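Local coordinates for putative tetR-family transcriptional regulator (Streptomyces coelicolor, PDB 3FIW), which probably binds operator DNA through an N-terminal helix-turn-helix domain and regulates transcription, most likely as a dimeric repressor of the TetR family, at residues A[97-102]-A[134-139]; A[105-110]-A[119-124]. One frame throughout, in Å; residues are numbered along the deposited sequence.

Contact 1: A[97-102]-A[134-139]; sequences HGWFLR and RRKMDF
Trp99 of helix 96-112 reaches across to helix 130-142, where Phe139 lies over one face of the indole and Lys136 passes its benzene rim. Phe139 supplies an edge-to-face stack: its CE2 edge points at the indole face near the five-membered ring, with centroids 5.4 Å apart and planes inclined at 66°. CE2 of Phe139 lies 4.0 Å from CE3 of Trp99 and nearly as close to its CB, so the phenyl edge covers the root of the indole. The far end belongs to Lys136, whose aliphatic chain runs at about a right angle to the tryptophan side chain. Its CG comes within 3.4 Å of Trp99 CZ2. CB and CG lie on the Phe139 side of the indole plane, CD crosses it at the ring's edge, and NZ ends on the other side. With CG anti to the carbonyl carbon (chi1 -73°) and the chain extended beyond it, NZ is carried onward to a hydrogen bond with OD1 of Asn103, on the same helix as Trp99. Pro90 touches both aromatic side chains. The union is therefore chiefly apolar: lysine lends its hydrocarbon to the buried interface, and its ammonium finds a polar partner beyond the indole.

Contact 2: A[105-110]-A[119-124]; sequences RSFRRT and RLHAGS
Phe107 and His121 make the whole of the direct contact between these two segments, a single aromatic pair bridging helices 96-112 and 117-123. His121 points at the neighbouring helix, whereas Phe107 sets off to one side and only its outer edge comes near. They meet in an offset edge-to-face stack: the phenyl presents its edge to the imidazole face, the planes stand at 74°, and the centroids are 5.4 Å apart. CZ of Phe107 lies 3.7 Å from CE1 of His121, which sits close to the plane of the phenyl ring, and CE1 of Phe107 is 4.0 Å from NE2 of His121. On both residues CG is anti to the backbone N (chi1 -173° for Phe107), a setting that carries each ring out from its helix and brings the CZ/CE1 edge of Phe107 up to the CE1/NE2 side of the imidazole.

Beyond the pair, Phe107 rests on Thr161 of helix 147-170, and His121 on Pro126 in the loop that follows its own helix. Flanking Phe107, a local i to i+4 bond within helix 96-112 runs from Thr110 OG1 to Ser106 O at 2.9 Å, the hydroxyl lying above the carbonyl plane and the backbone N of Thr110 reaching the same oxygen from the opposite face. On the other segment, Leu120 packs on Leu73 and Met76 of helix 69-79, and Arg119 forms a salt bridge with Asp44. As in other TetR-family proteins, such packing probably joins the helix leading out of the DNA-binding domain, here 69-79, to the all-helical C-terminal domain.

How the contacts relate
Helix 96-112 is common to both contacts, serving contact 1 near its start and contact 2 farther along, with their centres about 18 Å apart. Its partners, helices 117-123 and 130-142, follow one another in the chain, so the shorter-range contact 2 falls within the span bridged by contact 1. The settings differ: contact 1 is buried, its centre about 16 Å from the centre of the chain, whereas contact 2 is a surface contact with its centre only about 3 Å from that point. In segment 97-102 Leu101 packs on Leu197 of the second subunit; in segment 105-110 Arg105 forms a salt bridge with Glu194 of the second subunit. One helix thereby combines packing within the C-terminal domain with dimer contacts.

Contact 1: A[97-102]-A[134-139]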
loop_
_atom_site.group_PDB
_atom_site.type_symbol
_atom_site.label_atom_id
_atom_site.label_comp_id
_atom_site.label_asym_id
_atom_site.label_seq_id
_atom_site.Cartn_x
_atom_site.Cartn_y
_atom_site.Cartn_z
ATOM N N HIS A 97 -14.463 17.239 10.258
ATOM C CA HIS A 97 -13.022 17.326 10.048
ATOM C C HIS A 97 -12.293 16.362 10.979
ATOM O O HIS A 97 -11.495 15.578 10.509
ATOM C CB HIS A 97 -12.537 18.777 10.214
ATOM C CG HIS A 97 -11.119 19.011 9.794
ATOM N ND1 HIS A 97 -10.120 18.063 9.934
ATOM C CD2 HIS A 97 -10.508 20.121 9.301
ATOM C CE1 HIS A 97 -8.970 18.570 9.517
ATOM N NE2 HIS A 97 -9.182 19.811 9.109
ATOM N N GLY A 98 -12.568 16.456 12.277
ATOM C CA GLY A 98 -12.076 15.540 13.299
ATOM C C GLY A 98 -12.538 14.106 13.107
ATOM O O GLY A 98 -11.763 13.185 13.352
ATOM N N TRP A 99 -13.789 13.907 12.689
ATOM C CA TRP A 99 -14.284 12.590 12.361
ATOM C C TRP A 99 -13.498 12.006 11.187
ATOM O O TRP A 99 -13.061 10.849 11.228
ATOM C CB TRP A 99 -15.754 12.593 11.990
ATOM C CG TRP A 99 -16.179 11.204 11.474
ATOM C CD1 TRP A 99 -16.615 10.142 12.231
ATOM C CD2 TRP A 99 -16.130 10.724 10.109
ATOM N NE1 TRP A 99 -16.852 9.048 11.422
ATOM C CE2 TRP A 99 -16.593 9.386 10.120
ATOM C CE3 TRP A 99 -15.785 11.308 8.887
ATOM C CZ2 TRP A 99 -16.691 8.622 8.961
ATOM C CZ3 TRP A 99 -15.880 10.552 7.733
ATOM C CH2 TRP A 99 -16.327 9.223 7.771
ATOM N N PHE A 100 -13.307 12.789 10.136
ATOM C CA PHE A 100 -12.500 12.278 8.996
ATOM C C PHE A 100 -11.138 11.709 9.430
ATOM O O PHE A 100 -10.756 10.595 9.078
ATOM C CB PHE A 100 -12.344 13.346 7.895
ATOM C CG PHE A 100 -11.733 12.817 6.635
ATOM C CD1 PHE A 100 -12.528 12.368 5.608
ATOM C CD2 PHE A 100 -10.355 12.740 6.493
ATOM C CE1 PHE A 100 -11.970 11.864 4.468
ATOM C CE2 PHE A 100 -9.798 12.238 5.357
ATOM C CZ PHE A 100 -10.600 11.806 4.343
ATOM N N LEU A 101 -10.398 12.498 10.185
ATOM C CA LEU A 101 -9.139 12.017 10.737
ATOM C C LEU A 101 -9.345 10.759 11.549
ATOM O O LEU A 101 -8.601 9.800 11.388
ATOM C CB LEU A 101 -8.505 13.112 11.606
ATOM C CG LEU A 101 -8.161 14.414 10.830
ATOM C CD1 LEU A 101 -7.670 15.453 11.810
ATOM C CD2 LEU A 101 -7.125 14.188 9.758
ATOM N N ARG A 102 -10.320 10.810 12.461
ATOM C CA ARG A 102 -10.665 9.682 13.331
ATOM C C ARG A 102 -10.975 8.372 12.538
ATOM O O ARG A 102 -10.443 7.281 12.868
ATOM C CB ARG A 102 -11.803 10.092 14.269
ATOM C CG ARG A 102 -11.983 9.205 15.508
ATOM C CD ARG A 102 -13.207 9.585 16.387
ATOM N NE ARG A 102 -13.300 11.029 16.423
ATOM C CZ ARG A 102 -14.404 11.711 16.127
ATOM N NH1 ARG A 102 -15.521 11.045 15.816
ATOM N NH2 ARG A 102 -14.389 13.052 16.152
ATOM N N ARG A 134 -22.223 4.496 2.851
ATOM C CA ARG A 134 -23.205 5.488 2.419
ATOM C C ARG A 134 -23.543 6.454 3.534
ATOM O O ARG A 134 -23.791 7.625 3.276
ATOM C CB ARG A 134 -24.485 4.797 1.921
ATOM C CG ARG A 134 -25.587 5.725 1.353
ATOM C CD ARG A 134 -25.230 6.245 -0.049
ATOM N NE ARG A 134 -24.728 7.630 -0.090
ATOM C CZ ARG A 134 -23.535 8.014 -0.571
ATOM N NH1 ARG A 134 -22.662 7.125 -1.067
ATOM N NH2 ARG A 134 -23.214 9.310 -0.571
ATOM N N ARG A 135 -23.566 5.961 4.771
ATOM C CA ARG A 135 -23.893 6.804 5.933
ATOM C C ARG A 135 -22.752 7.811 6.229
ATOM O O ARG A 135 -23.000 9.000 6.494
ATOM C CB ARG A 135 -24.232 5.955 7.172
ATOM C CG ARG A 135 -25.498 5.091 7.034
ATOM C CD ARG A 135 -26.214 4.884 8.363
ATOM N NE ARG A 135 -27.203 3.808 8.250
ATOM C CZ ARG A 135 -28.533 3.968 8.242
ATOM N NH1 ARG A 135 -29.099 5.173 8.371
ATOM N NH2 ARG A 135 -29.311 2.897 8.125
ATOM N N LYS A 136 -21.522 7.307 6.158
ATOM C CA LYS A 136 -20.308 8.115 6.270
ATOM C C LYS A 136 -20.274 9.175 5.179
ATOM O O LYS A 136 -20.042 10.344 5.455
ATOM C CB LYS A 136 -19.070 7.222 6.199
ATOM C CG LYS A 136 -18.829 6.415 7.427
ATOM C CD LYS A 136 -17.599 5.518 7.254
ATOM C CE LYS A 136 -17.447 4.594 8.447
ATOM N NZ LYS A 136 -16.280 3.730 8.222
HETATM N N MSE A 137 -20.541 8.772 3.940
HETATM C CA MSE A 137 -20.580 9.726 2.848
HETATM C C MSE A 137 -21.666 10.779 3.020
HETATM O O MSE A 137 -21.388 11.954 2.792
HETATM C CB MSE A 137 -20.755 9.026 1.517
HETATM C CG MSE A 137 -20.209 9.849 0.369
HETATM SE SE MSE A 137 -18.248 9.905 0.493
HETATM C CE MSE A 137 -17.715 8.008 0.288
ATOM N N ASP A 138 -22.886 10.363 3.416
ATOM C CA ASP A 138 -24.002 11.283 3.689
ATOM C C ASP A 138 -23.657 12.314 4.740
ATOM O O ASP A 138 -23.962 13.499 4.582
ATOM C CB ASP A 138 -25.253 10.520 4.143
ATOM C CG ASP A 138 -25.973 9.824 2.988
ATOM O OD1 ASP A 138 -26.801 8.904 3.273
ATOM O OD2 ASP A 138 -25.703 10.207 1.807
ATOM N N PHE A 139 -23.020 11.863 5.816
ATOM C CA PHE A 139 -22.518 12.765 6.846
ATOM C C PHE A 139 -21.577 13.848 6.307
ATOM O O PHE A 139 -21.681 15.002 6.714
ATOM C CB PHE A 139 -21.817 11.966 7.938
ATOM C CG PHE A 139 -21.040 12.814 8.884
ATOM C CD1 PHE A 139 -21.700 13.565 9.877
ATOM C CD2 PHE A 139 -19.664 12.925 8.749
ATOM C CE1 PHE A 139 -20.975 14.389 10.771
ATOM C CE2 PHE A 139 -18.916 13.710 9.626
ATOM C CZ PHE A 139 -19.581 14.453 10.657
#

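Contact 2: A[105-110]-A[119-124]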
loop_
_atom_site.group_PDB
_atom_site.type_symbol
_atom_site.label_atom_id
_atom_site.label_comp_id
_atom_site.label_asym_id
_atom_site.label_seq_id
_atom_site.Cartn_x
_atom_site.Cartn_y
_atom_site.Cartn_z
ATOM N N ARG A 105 -7.654 7.071 11.018
ATOM C CA ARG A 105 -6.945 6.509 12.194
ATOM C C ARG A 105 -7.529 5.162 12.608
ATOM O O ARG A 105 -6.801 4.230 12.939
ATOM C CB ARG A 105 -6.907 7.461 13.380
ATOM C CG ARG A 105 -6.064 8.742 13.184
ATOM C CD ARG A 105 -6.346 9.760 14.314
ATOM N NE ARG A 105 -5.559 10.947 14.076
ATOM C CZ ARG A 105 -5.937 12.214 14.296
ATOM N NH1 ARG A 105 -7.141 12.494 14.774
ATOM N NH2 ARG A 105 -5.080 13.222 14.014
ATOM N N SER A 106 -8.836 5.027 12.552
ATOM C CA SER A 106 -9.440 3.724 12.840
ATOM C C SER A 106 -8.990 2.635 11.854
ATOM O O SER A 106 -8.670 1.501 12.257
ATOM C CB SER A 106 -10.974 3.790 12.887
ATOM O OG SER A 106 -11.490 2.493 13.219
ATOM N N PHE A 107 -9.042 2.967 10.566
ATOM C CA PHE A 107 -8.683 2.039 9.510
ATOM C C PHE A 107 -7.237 1.547 9.675
ATOM O O PHE A 107 -6.981 0.335 9.562
ATOM C CB PHE A 107 -8.850 2.714 8.157
ATOM C CG PHE A 107 -8.665 1.781 6.984
ATOM C CD1 PHE A 107 -9.383 0.585 6.890
ATOM C CD2 PHE A 107 -7.770 2.110 5.952
ATOM C CE1 PHE A 107 -9.209 -0.236 5.756
ATOM C CE2 PHE A 107 -7.592 1.314 4.863
ATOM C CZ PHE A 107 -8.311 0.137 4.756
ATOM N N ARG A 108 -6.315 2.499 9.875
ATOM C CA ARG A 108 -4.940 2.210 10.214
ATOM C C ARG A 108 -4.815 1.256 11.406
ATOM O O ARG A 108 -4.158 0.238 11.339
ATOM C CB ARG A 108 -4.185 3.503 10.499
ATOM C CG ARG A 108 -2.685 3.217 10.786
ATOM C CD ARG A 108 -1.824 4.416 10.584
ATOM N NE ARG A 108 -0.459 4.205 11.081
ATOM C CZ ARG A 108 -0.047 4.384 12.338
ATOM N NH1 ARG A 108 -0.879 4.807 13.284
ATOM N NH2 ARG A 108 1.229 4.155 12.643
ATOM N N ARG A 109 -5.418 1.628 12.523
ATOM C CA ARG A 109 -5.392 0.847 13.741
ATOM C C ARG A 109 -5.875 -0.598 13.435
ATOM O O ARG A 109 -5.265 -1.589 13.867
ATOM C CB ARG A 109 -6.265 1.537 14.803
ATOM C CG ARG A 109 -6.363 0.840 16.182
ATOM C CD ARG A 109 -7.504 1.444 17.060
ATOM N NE ARG A 109 -7.300 2.882 17.202
ATOM C CZ ARG A 109 -8.143 3.834 16.784
ATOM N NH1 ARG A 109 -9.330 3.528 16.246
ATOM N NH2 ARG A 109 -7.821 5.107 16.977
ATOM N N THR A 110 -6.921 -0.705 12.625
ATOM C CA THR A 110 -7.468 -2.021 12.286
ATOM C C THR A 110 -6.438 -2.870 11.562
ATOM O O THR A 110 -6.259 -4.039 11.938
ATOM C CB THR A 110 -8.791 -1.916 11.543
ATOM O OG1 THR A 110 -9.704 -1.155 12.351
ATOM C CG2 THR A 110 -9.427 -3.273 11.331
ATOM N N ARG A 119 -1.026 -6.620 4.160
ATOM C CA ARG A 119 -0.872 -7.634 3.093
ATOM C C ARG A 119 -2.055 -8.576 3.039
ATOM O O ARG A 119 -2.487 -9.001 1.955
ATOM C CB ARG A 119 0.430 -8.455 3.259
ATOM C CG ARG A 119 1.709 -7.700 2.926
ATOM C CD ARG A 119 2.921 -8.560 3.236
ATOM N NE ARG A 119 2.763 -9.877 2.631
ATOM C CZ ARG A 119 3.372 -10.995 3.031
ATOM N NH1 ARG A 119 3.122 -12.107 2.376
ATOM N NH2 ARG A 119 4.246 -11.012 4.036
ATOM N N LEU A 120 -2.583 -8.916 4.211
ATOM C CA LEU A 120 -3.792 -9.712 4.267
ATOM C C LEU A 120 -4.946 -8.972 3.606
ATOM O O LEU A 120 -5.671 -9.548 2.785
ATOM C CB LEU A 120 -4.146 -10.063 5.725
ATOM C CG LEU A 120 -5.374 -10.947 5.959
ATOM C CD1 LEU A 120 -5.149 -12.408 5.568
ATOM C CD2 LEU A 120 -5.827 -10.822 7.431
ATOM N N HIS A 121 -5.132 -7.701 3.966
ATOM C CA HIS A 121 -6.184 -6.894 3.365
ATOM C C HIS A 121 -6.050 -6.765 1.850
ATOM O O HIS A 121 -6.963 -7.146 1.088
ATOM C CB HIS A 121 -6.134 -5.509 3.985
ATOM C CG HIS A 121 -7.346 -4.672 3.722
ATOM N ND1 HIS A 121 -7.337 -3.602 2.845
ATOM C CD2 HIS A 121 -8.590 -4.718 4.246
ATOM C CE1 HIS A 121 -8.523 -3.010 2.858
ATOM N NE2 HIS A 121 -9.303 -3.671 3.697
ATOM N N ALA A 122 -4.896 -6.254 1.425
ATOM C CA ALA A 122 -4.591 -6.033 -0.010
ATOM C C ALA A 122 -4.735 -7.315 -0.832
ATOM O O ALA A 122 -5.262 -7.294 -1.954
ATOM C CB ALA A 122 -3.209 -5.412 -0.204
ATOM N N GLY A 123 -4.285 -8.422 -0.260
ATOM C CA GLY A 123 -4.364 -9.715 -0.922
ATOM C C GLY A 123 -5.757 -10.299 -1.164
ATOM O O GLY A 123 -5.967 -11.023 -2.145
ATOM N N SER A 124 -6.685 -10.032 -0.251
ATOM C CA SER A 124 -8.040 -10.553 -0.343
ATOM C C SER A 124 -9.009 -9.465 -0.014
ATOM O O SER A 124 -9.767 -9.613 0.944
ATOM C CB SER A 124 -8.279 -11.653 0.696
ATOM O OG SER A 124 -7.217 -12.554 0.771
#